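Local coordinates for SusD superfamily protein (Bacteroides thetaiotaomicron VPI-5482, PDB 3HDX) that probably binds polysaccharide at the outer membrane, as a SusD-family protein of a gut bacterium, at residues Asp13-Ser16 / Ala17-Val21; Ser242-Gly245 / Leu246-Asn250. All coordinates share one frame; numbering follows the deposited sequence.

In the fold
Two local contacts, each within one unbroken piece of chain, sit in different parts of this largely helical protein. Contact 1 (13-16 with 17-21) comes first and belongs to helix 11-30, near the N-terminus, where it packs against helices 76-91 and 104-129. Contact 2 (242-245 with 246-250) follows more than two hundred residues later, in the loop between helix 237-241 and strand 259-261. Their centres lie about 25 Å apart and their nearest atoms about 13 Å, so they do not touch and share no helix or sheet. Contact 1 is thus a piece of regular helix packed on two others, while contact 2, a pair of beta turns, orders the loop that leads from helix 237-241 to strand 259-261.

Contact 1 (Asp13-Ser16 / Ala17-Val21); sequences DTRS and ALMGV
R15 and M19, a selenomethionine here, meet as an i/i+4 pair on the partly exposed side of the alpha-helix 11-30, a contact made within its early turns. The evidence for regular helix is a ladder of four backbone bonds, each from an N-H to the carbonyl four residues back: A17 to D13, L18 to T14, M19 to R15 and G20 to S16. The M19 N to R15 O bond, 3.0 Å, is the straightest, with an N-H...O angle of 173°; G20 N reaches S16 O at 2.9 Å but is more bent, at 143°.

The buried side packs on two neighbouring helices: L18 and V21 rest on V114 of helix 104-129, L18 also touches F88 of helix 76-91, and A17 shares that phenylalanine. T14 adds a polar link, its OG1 bonding to L11 O and to the hydroxyl of Y182.

On the more exposed flank, in the conformer described, the R15 chain leaves with CG anti to the backbone N (chi1 -172°), and a bend at chi3 holds the guanidinium beside its own turn, with NH1 turned to M19. A salt bridge from NH2 to E12 helps fix that group. M19 keeps CG beside its own backbone N, and the two side chains cross at about a right angle, so the encounter is a single point and not a lengthwise overlap. M19 CB lies 3.6 Å from R15 O, and the next carbon meets R15 at its backbone carbonyl and, in this conformer at least, at its guanidinium: M19 CG is 3.3 Å from R15 O and 3.5 Å from R15 NH1, approaching the guanidinium obliquely.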
loop_
_atom_site.group_PDB
_atom_site.type_symbol
_atom_site.label_atom_id
_atom_site.label_comp_id
_atom_site.label_asym_id
_atom_site.label_seq_id
_atom_site.Cartn_x
_atom_site.Cartn_y
_atom_site.Cartn_z
ATOM N N ASP A 13 15.516 8.397 23.676
ATOM C CA ASP A 13 16.195 8.750 22.419
ATOM C C ASP A 13 15.888 7.711 21.315
ATOM O O ASP A 13 15.558 8.100 20.169
ATOM C CB ASP A 13 17.726 8.864 22.589
ATOM C CG ASP A 13 18.158 10.044 23.448
ATOM O OD1 ASP A 13 17.458 11.082 23.452
ATOM O OD2 ASP A 13 19.264 9.949 24.048
ATOM N N THR A 14 15.996 6.421 21.637
ATOM C CA THR A 14 15.746 5.362 20.632
ATOM C C THR A 14 14.280 5.317 20.285
ATOM O O THR A 14 13.938 5.157 19.113
ATOM C CB THR A 14 16.281 3.961 21.040
ATOM O OG1 THR A 14 15.706 3.515 22.299
ATOM C CG2 THR A 14 17.780 4.047 21.196
ATOM N N ARG A 15 13.402 5.498 21.282
ATOM C CA ARG A 15 11.949 5.540 21.026
ATOM C C ARG A 15 11.638 6.643 20.026
ATOM O O ARG A 15 10.963 6.406 19.025
ATOM C CB ARG A 15 11.118 5.784 22.301
ATOM C CG ARG A 15 9.590 5.631 22.082
ATOM C CD ARG A 15 8.767 6.391 23.125
ATOM N NE ARG A 15 9.043 7.819 23.031
ATOM C CZ ARG A 15 8.581 8.607 22.064
ATOM N NH1 ARG A 15 7.778 8.121 21.143
ATOM N NH2 ARG A 15 8.903 9.884 22.031
ATOM N N SER A 16 12.164 7.842 20.266
ATOM C CA SER A 16 11.907 8.978 19.386
ATOM C C SER A 16 12.403 8.727 17.944
ATOM O O SER A 16 11.691 9.008 16.980
ATOM C CB SER A 16 12.509 10.260 19.989
ATOM O OG SER A 16 12.272 11.340 19.096
ATOM N N ALA A 17 13.596 8.153 17.824
ATOM C CA ALA A 17 14.178 7.845 16.515
ATOM C C ALA A 17 13.352 6.782 15.784
ATOM O O ALA A 17 13.124 6.887 14.575
ATOM C CB ALA A 17 15.657 7.407 16.639
ATOM N N LEU A 18 12.912 5.754 16.507
ATOM C CA LEU A 18 12.098 4.683 15.898
ATOM C C LEU A 18 10.802 5.305 15.357
ATOM O O LEU A 18 10.410 5.084 14.193
ATOM C CB LEU A 18 11.755 3.578 16.929
ATOM C CG LEU A 18 10.806 2.490 16.435
ATOM C CD1 LEU A 18 11.413 1.745 15.230
ATOM C CD2 LEU A 18 10.402 1.537 17.613
HETATM N N MSE A 19 10.123 6.095 16.206
HETATM C CA MSE A 19 8.863 6.743 15.776
HETATM C C MSE A 19 9.130 7.672 14.574
HETATM O O MSE A 19 8.279 7.792 13.674
HETATM C CB MSE A 19 8.157 7.444 16.944
HETATM C CG MSE A 19 7.771 6.472 18.096
HETATM SE SE MSE A 19 6.850 4.833 17.572
HETATM C CE MSE A 19 7.256 3.751 19.107
ATOM N N GLY A 20 10.329 8.264 14.514
ATOM C CA GLY A 20 10.716 9.075 13.385
ATOM C C GLY A 20 10.819 8.306 12.078
ATOM O O GLY A 20 10.453 8.837 11.035
ATOM N N VAL A 21 11.331 7.061 12.123
ATOM C CA VAL A 21 11.409 6.235 10.899
ATOM C C VAL A 21 9.973 5.927 10.395
ATOM O O VAL A 21 9.698 6.026 9.186
ATOM C CB VAL A 21 12.240 4.957 11.087
ATOM C CG1 VAL A 21 12.335 4.191 9.764
ATOM C CG2 VAL A 21 13.662 5.307 11.618
#

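Contact 2 (Ser242-Gly245 / Leu246-Asn250); sequences SETG and LFYSN
The Y248 ring has backbone on one face and a methyl group on the other: N250 N stands 3.8 Å above its centre, while T244 CG2 lies 4.2 Å from the plane on the opposite face, offset toward the rim. T244 CA and the carbonyl oxygens of E243 and G245 approach obliquely. With CG anti to the backbone N (chi1 170°), the ring is laid against T244 of the S242-G245 turn, bringing Y248 CD2 to 3.7 Å from T244 CA.

Two successive type I beta turns, S242-G245 and G245-Y248, produce this arrangement in the loop after helix 237-241. G245 ends the first and begins the second. G245 N donates to S242 O, whereas Y248 N donates to G245 O at 2.8 Å, from above the carbonyl plane with the donor 40° out of it. An ST turn adds to the first: T244 N donates to S242 OG at 3.1 Å and 166°. A water links the turns, accepting from F247 N and appearing to donate to S242 O.

Replacing Y248 by an alanine would probably leave T244 CG2 and the N250 amide without the ring between them and open a gap beside the first turn. Beyond the turns, R257 bonds to the carbonyls of L246 and S249. The chemistry implies a division of labour: backbone bonds, the S242 hydroxyl and a bridging water help set the turns, and the ring packs between T244 and the N250 backbone, meeting carbon and polar backbone atoms alike.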
loop_
_atom_site.group_PDB
_atom_site.type_symbol
_atom_site.label_atom_id
_atom_site.label_comp_id
_atom_site.label_asym_id
_atom_site.label_seq_id
_atom_site.Cartn_x
_atom_site.Cartn_y
_atom_site.Cartn_z
ATOM N N SER A 242 -16.950 2.912 7.840
ATOM C CA SER A 242 -17.354 3.770 8.937
ATOM C C SER A 242 -16.325 4.834 9.261
ATOM O O SER A 242 -15.113 4.630 9.137
ATOM C CB SER A 242 -17.514 2.932 10.221
ATOM O OG SER A 242 -17.824 3.743 11.325
ATOM N N GLU A 243 -16.824 5.933 9.821
ATOM C CA GLU A 243 -16.014 7.052 10.298
ATOM C C GLU A 243 -15.074 6.605 11.448
ATOM O O GLU A 243 -14.069 7.246 11.731
ATOM C CB GLU A 243 -16.946 8.191 10.763
ATOM C CG GLU A 243 -17.776 8.859 9.648
ATOM C CD GLU A 243 -19.133 8.200 9.232
ATOM O OE1 GLU A 243 -19.437 7.006 9.587
ATOM O OE2 GLU A 243 -19.872 8.922 8.495
ATOM N N THR A 244 -15.435 5.511 12.134
ATOM C CA THR A 244 -14.641 4.912 13.226
ATOM C C THR A 244 -14.241 3.469 12.885
ATOM O O THR A 244 -13.918 2.667 13.764
ATOM C CB THR A 244 -15.357 4.997 14.583
ATOM O OG1 THR A 244 -16.644 4.389 14.481
ATOM C CG2 THR A 244 -15.470 6.480 14.997
ATOM N N GLY A 245 -14.228 3.161 11.582
ATOM C CA GLY A 245 -13.879 1.855 11.107
ATOM C C GLY A 245 -12.410 1.723 10.764
ATOM O O GLY A 245 -11.548 2.444 11.297
ATOM N N LEU A 246 -12.127 0.831 9.820
ATOM C CA LEU A 246 -10.749 0.425 9.498
ATOM C C LEU A 246 -9.758 1.557 9.238
ATOM O O LEU A 246 -8.600 1.442 9.600
ATOM C CB LEU A 246 -10.747 -0.540 8.309
ATOM C CG LEU A 246 -9.444 -1.282 8.036
ATOM C CD1 LEU A 246 -9.144 -2.301 9.154
ATOM C CD2 LEU A 246 -9.426 -1.946 6.644
ATOM N N PHE A 247 -10.222 2.639 8.604
ATOM C CA PHE A 247 -9.360 3.751 8.254
ATOM C C PHE A 247 -9.124 4.723 9.418
ATOM O O PHE A 247 -8.307 5.635 9.286
ATOM C CB PHE A 247 -9.872 4.435 6.990
ATOM C CG PHE A 247 -9.818 3.533 5.797
ATOM C CD1 PHE A 247 -8.619 3.296 5.146
ATOM C CD2 PHE A 247 -10.940 2.841 5.377
ATOM C CE1 PHE A 247 -8.557 2.423 4.053
ATOM C CE2 PHE A 247 -10.891 1.950 4.304
ATOM C CZ PHE A 247 -9.690 1.733 3.654
ATOM N N TYR A 248 -9.856 4.549 10.520
ATOM C CA TYR A 248 -9.697 5.378 11.723
ATOM C C TYR A 248 -8.583 4.748 12.585
ATOM O O TYR A 248 -8.650 3.547 12.878
ATOM C CB TYR A 248 -11.057 5.448 12.467
ATOM C CG TYR A 248 -10.994 6.066 13.833
ATOM C CD1 TYR A 248 -10.602 7.384 13.990
ATOM C CD2 TYR A 248 -11.373 5.332 14.970
ATOM C CE1 TYR A 248 -10.524 7.950 15.256
ATOM C CE2 TYR A 248 -11.343 5.911 16.222
ATOM C CZ TYR A 248 -10.919 7.192 16.365
ATOM O OH TYR A 248 -10.878 7.731 17.648
ATOM N N SER A 249 -7.597 5.576 12.983
ATOM C CA SER A 249 -6.420 5.115 13.740
ATOM C C SER A 249 -6.752 4.230 14.929
ATOM O O SER A 249 -6.169 3.150 15.096
ATOM C CB SER A 249 -5.571 6.307 14.211
ATOM O OG SER A 249 -6.369 7.227 14.941
ATOM N N ASN A 250 -7.711 4.682 15.765
ATOM C CA ASN A 250 -8.065 3.967 16.990
ATOM C C ASN A 250 -9.283 3.028 16.877
ATOM O O ASN A 250 -9.934 2.727 17.871
ATOM C CB ASN A 250 -8.200 5.000 18.126
ATOM C CG ASN A 250 -6.859 5.681 18.473
ATOM O OD1 ASN A 250 -5.775 5.119 18.255
ATOM N ND2 ASN A 250 -6.936 6.870 19.042
HETATM O O HOH W 1 -13.160 3.273 7.852
#